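Side-chain contacts in thiamin pyrophosphokinase (Geobacillus thermodenitrificans, PDB 3K94), which catalyses the transfer of pyrophosphate from ATP to thiamin, making thiamin pyrophosphate, the cofactor form of vitamin B1: residues D80-I83 and A84-A88; I126-R129 and Q130-L133. All coordinates share one frame; numbering follows the deposited sequence.

Interaction 1. Residues D80-I83 and A84-A88; sequences DMEI and ALDWA
D80-I83 and A84-A88 form one unbroken alpha helix, and four i to i+4 bonds tie the first turn to the second: D80 O takes A84 N, M81 O takes L85 N, E82 O takes D86 N and I83 O takes W87 N. The bond from D86 N to E82 O is the shortest, 2.7 Å, and nearly straight at 170°. On the same side of the helix, the side chains of E82 and D86 meet obliquely, their carboxylate planes 62° apart. E82 is extended; CG stands anti to the backbone N (chi1 171°), beside the carbonyl carbon, and this carries the methylene along the helix to 3.5 Å from D86 OD2. The acidic ends stay farther apart, E82 OE2 4.2 Å from D86 OD2. One water donates to both, 2.7 Å from E82 OE2 and 2.9 Å from D86 OD1, which should soften the repulsion between the two carboxylates; D86 OD1 is also hydrogen-bonded to Y119 OH. The helix lies over the parallel sheet of the catalytic domain: A84 and I83 pack on F48 of strand 46-48, A84 also touches V30 of strand 28-30, and M81 and L85 lean on helix 106-118.

Interaction 2. Residues I126-R129 and Q130-L133; sequences IVDR and QNVL
D128 lies alongside N131 across the turn, and its OD1 lies against the amide nitrogen, ND2, of N131. With chi1 at 77°, CG of D128 sits between its own backbone N and carbonyl carbon, which brings the carboxylate over the turn. There OD1 accepts two hydrogen bonds. D128 OD1 lies almost in the plane of the N131 amide, and N131 ND2 meets it at 2.9 Å on the syn lone pair, although carboxylate and amide planes are turned 60° apart. Q130 N, also 2.9 Å from D128 OD1, approaches from above the carboxylate plane. The other oxygen, OD2, bonds to T102 OG1, so both ends of the buried carboxylate are held. N131 is fixed in turn by the second subunit, where its OD1 accepts from L106 N and its ND2 donates to G104 O.

At the tip, R129 and Q130 run side by side, guanidinium and amide planes 72° apart. A water at the guanidinium edge joins them, accepting from R129 NE at 2.9 Å and donating to Q130 OE1 at 2.7 Å. Q130 NE2 reaches S210 O.

Behind the turn the strands pair antiparallel. I126 and L133 form a hydrogen-bonded pair, I126 N to L133 O 2.9 Å and L133 N to I126 O 2.8 Å; their side chains share a face with D128 and N131 and both touch L116 of helix 106-118. V127 and V132 make the non-hydrogen-bonded pair on the other face, their CG2 methyls 4.3 Å apart. This is a beta hairpin that reverses through a type I turn from D128 to N131, with an Asx turn, D128 OD1 to Q130 N, at its start.

Overall arrangement
Interaction 1 comes first in the chain; the two centres are 18 Å apart and the nearest atoms about 8 Å, without touching. Helix 106-118 touches both: N112 meets M81 of interaction 1 and I126 of interaction 2. The helix at 80-88 packs on the parallel strands, whereas the hairpin at 126-133 stands where that sheet turns antiparallel and runs on toward the strands of the vitamin B1 binding domain. Both also meet the second subunit, lightly through E82 on L184 and more extensively through N131 and its neighbours. The carboxylates of D80 and D31 come close; in this kinase family such acidic residues probably belong to the metal-nucleotide site.

Interaction 1. Residues D80-I83 and A84-A88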
loop_
_atom_site.group_PDB
_atom_site.type_symbol
_atom_site.label_atom_id
_atom_site.label_comp_id
_atom_site.label_asym_id
_atom_site.label_seq_id
_atom_site.Cartn_x
_atom_site.Cartn_y
_atom_site.Cartn_z
ATOM N N ASP B 80 -4.784 -12.441 -12.046
ATOM C CA ASP B 80 -4.883 -12.012 -13.429
ATOM C C ASP B 80 -3.829 -10.965 -13.785
ATOM O O ASP B 80 -3.353 -10.921 -14.915
ATOM C CB ASP B 80 -6.293 -11.497 -13.707
ATOM C CG ASP B 80 -7.343 -12.574 -13.490
ATOM O OD1 ASP B 80 -7.010 -13.761 -13.686
ATOM O OD2 ASP B 80 -8.488 -12.245 -13.114
HETATM N N MSE B 81 -3.475 -10.118 -12.820
HETATM C CA MSE B 81 -2.442 -9.126 -13.034
HETATM C C MSE B 81 -1.100 -9.824 -13.257
HETATM O O MSE B 81 -0.290 -9.410 -14.098
HETATM C CB MSE B 81 -2.349 -8.201 -11.821
HETATM C CG MSE B 81 -1.322 -7.101 -11.976
HETATM SE SE MSE B 81 -1.865 -5.819 -13.340
HETATM C CE MSE B 81 -3.377 -4.954 -12.475
ATOM N N GLU B 82 -0.869 -10.886 -12.494
ATOM C CA GLU B 82 0.370 -11.644 -12.585
ATOM C C GLU B 82 0.531 -12.277 -13.966
ATOM O O GLU B 82 1.566 -12.116 -14.607
ATOM C CB GLU B 82 0.429 -12.737 -11.514
ATOM C CG GLU B 82 1.595 -13.682 -11.712
ATOM C CD GLU B 82 1.825 -14.594 -10.527
ATOM O OE1 GLU B 82 0.864 -14.852 -9.777
ATOM O OE2 GLU B 82 2.969 -15.056 -10.347
ATOM N N ILE B 83 -0.490 -12.983 -14.434
ATOM C CA ILE B 83 -0.367 -13.585 -15.757
ATOM C C ILE B 83 -0.198 -12.506 -16.816
ATOM O O ILE B 83 0.604 -12.674 -17.747
ATOM C CB ILE B 83 -1.506 -14.588 -16.114
ATOM C CG1 ILE B 83 -2.888 -13.947 -16.014
ATOM C CG2 ILE B 83 -1.438 -15.816 -15.213
ATOM C CD1 ILE B 83 -4.017 -14.954 -16.176
ATOM N N ALA B 84 -0.914 -11.388 -16.657
ATOM C CA ALA B 84 -0.749 -10.272 -17.594
ATOM C C ALA B 84 0.692 -9.764 -17.583
ATOM O O ALA B 84 1.309 -9.586 -18.627
ATOM C CB ALA B 84 -1.739 -9.136 -17.292
ATOM N N LEU B 85 1.240 -9.552 -16.393
ATOM C CA LEU B 85 2.602 -9.044 -16.303
ATOM C C LEU B 85 3.625 -10.070 -16.806
ATOM O O LEU B 85 4.566 -9.707 -17.515
ATOM C CB LEU B 85 2.942 -8.595 -14.887
ATOM C CG LEU B 85 4.337 -7.985 -14.742
ATOM C CD1 LEU B 85 4.500 -6.697 -15.566
ATOM C CD2 LEU B 85 4.620 -7.748 -13.291
ATOM N N ASP B 86 3.436 -11.339 -16.439
ATOM C CA ASP B 86 4.293 -12.417 -16.919
ATOM C C ASP B 86 4.418 -12.364 -18.456
ATOM O O ASP B 86 5.493 -12.573 -19.022
ATOM C CB ASP B 86 3.725 -13.772 -16.488
ATOM C CG ASP B 86 3.932 -14.066 -15.010
ATOM O OD1 ASP B 86 4.745 -13.376 -14.350
ATOM O OD2 ASP B 86 3.271 -15.001 -14.506
ATOM N N TRP B 87 3.312 -12.068 -19.128
ATOM C CA TRP B 87 3.313 -11.964 -20.579
ATOM C C TRP B 87 4.008 -10.673 -21.007
ATOM O O TRP B 87 4.940 -10.690 -21.814
ATOM C CB TRP B 87 1.879 -12.047 -21.138
ATOM C CG TRP B 87 1.775 -11.681 -22.601
ATOM C CD1 TRP B 87 2.011 -12.504 -23.675
ATOM C CD2 TRP B 87 1.428 -10.398 -23.150
ATOM N NE1 TRP B 87 1.840 -11.807 -24.848
ATOM C CE2 TRP B 87 1.479 -10.519 -24.558
ATOM C CE3 TRP B 87 1.089 -9.160 -22.591
ATOM C CZ2 TRP B 87 1.201 -9.449 -25.413
ATOM C CZ3 TRP B 87 0.803 -8.100 -23.443
ATOM C CH2 TRP B 87 0.865 -8.252 -24.836
ATOM N N ALA B 88 3.554 -9.553 -20.457
ATOM C CA ALA B 88 4.134 -8.243 -20.756
ATOM C C ALA B 88 5.663 -8.217 -20.722
ATOM O O ALA B 88 6.289 -7.640 -21.607
ATOM C CB ALA B 88 3.578 -7.191 -19.799
HETATM O O HOH W 1 5.196 -14.351 -11.699
#

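Interaction 2. Residues I126-R129 and Q130-L133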
loop_
_atom_site.group_PDB
_atom_site.type_symbol
_atom_site.label_atom_id
_atom_site.label_comp_id
_atom_site.label_asym_id
_atom_site.label_seq_id
_atom_site.Cartn_x
_atom_site.Cartn_y
_atom_site.Cartn_z
ATOM N N ILE B 126 3.919 0.976 -10.873
ATOM C CA ILE B 126 2.524 0.990 -10.466
ATOM C C ILE B 126 2.074 2.449 -10.419
ATOM O O ILE B 126 2.736 3.305 -9.803
ATOM C CB ILE B 126 2.340 0.327 -9.084
ATOM C CG1 ILE B 126 2.547 -1.188 -9.201
ATOM C CG2 ILE B 126 0.967 0.655 -8.514
ATOM C CD1 ILE B 126 2.522 -1.930 -7.861
ATOM N N VAL B 127 0.954 2.747 -11.060
ATOM C CA VAL B 127 0.488 4.124 -11.149
ATOM C C VAL B 127 -0.972 4.268 -10.755
ATOM O O VAL B 127 -1.824 3.498 -11.209
ATOM C CB VAL B 127 0.588 4.628 -12.600
ATOM C CG1 VAL B 127 0.111 6.085 -12.687
ATOM C CG2 VAL B 127 2.008 4.436 -13.131
ATOM N N ASP B 128 -1.264 5.245 -9.901
ATOM C CA ASP B 128 -2.652 5.641 -9.661
ATOM C C ASP B 128 -2.785 7.166 -9.660
ATOM O O ASP B 128 -1.826 7.868 -9.960
ATOM C CB ASP B 128 -3.287 4.916 -8.447
ATOM C CG ASP B 128 -2.833 5.471 -7.083
ATOM O OD1 ASP B 128 -2.156 6.517 -7.026
ATOM O OD2 ASP B 128 -3.180 4.840 -6.057
ATOM N N ARG B 129 -3.967 7.689 -9.376
ATOM C CA ARG B 129 -4.150 9.140 -9.482
ATOM C C ARG B 129 -3.166 9.963 -8.653
ATOM O O ARG B 129 -3.028 11.158 -8.888
ATOM C CB ARG B 129 -5.574 9.541 -9.093
ATOM C CG ARG B 129 -5.952 9.128 -7.688
ATOM C CD ARG B 129 -7.374 9.525 -7.357
ATOM N NE ARG B 129 -7.713 9.160 -5.986
ATOM C CZ ARG B 129 -8.839 9.516 -5.391
ATOM N NH1 ARG B 129 -9.724 10.244 -6.054
ATOM N NH2 ARG B 129 -9.076 9.153 -4.142
ATOM N N GLN B 130 -2.486 9.336 -7.691
ATOM C CA GLN B 130 -1.690 10.083 -6.714
ATOM C C GLN B 130 -0.269 9.571 -6.530
ATOM O O GLN B 130 0.487 10.126 -5.707
ATOM C CB GLN B 130 -2.349 10.003 -5.326
ATOM C CG GLN B 130 -3.387 11.020 -5.056
ATOM C CD GLN B 130 -3.896 10.927 -3.623
ATOM O OE1 GLN B 130 -4.854 10.212 -3.345
ATOM N NE2 GLN B 130 -3.250 11.650 -2.709
ATOM N N ASN B 131 0.087 8.505 -7.245
ATOM C CA ASN B 131 1.345 7.816 -6.980
ATOM C C ASN B 131 1.961 7.193 -8.206
ATOM O O ASN B 131 1.261 6.773 -9.113
ATOM C CB ASN B 131 1.121 6.666 -6.000
ATOM C CG ASN B 131 0.530 7.117 -4.675
ATOM O OD1 ASN B 131 1.261 7.419 -3.737
ATOM N ND2 ASN B 131 -0.797 7.143 -4.590
ATOM N N VAL B 132 3.277 7.078 -8.188
ATOM C CA VAL B 132 3.959 6.154 -9.060
ATOM C C VAL B 132 4.936 5.411 -8.168
ATOM O O VAL B 132 5.728 6.012 -7.458
ATOM C CB VAL B 132 4.674 6.847 -10.250
ATOM C CG1 VAL B 132 5.553 7.976 -9.750
ATOM C CG2 VAL B 132 5.509 5.843 -11.010
ATOM N N LEU B 133 4.851 4.090 -8.188
ATOM C CA LEU B 133 5.675 3.268 -7.316
ATOM C C LEU B 133 6.550 2.378 -8.174
ATOM O O LEU B 133 6.084 1.804 -9.160
ATOM C CB LEU B 133 4.791 2.458 -6.346
ATOM C CG LEU B 133 5.442 1.540 -5.301
ATOM C CD1 LEU B 133 4.454 1.242 -4.191
ATOM C CD2 LEU B 133 5.927 0.235 -5.944
HETATM O O HOH W 2 -5.806 7.845 -4.198
#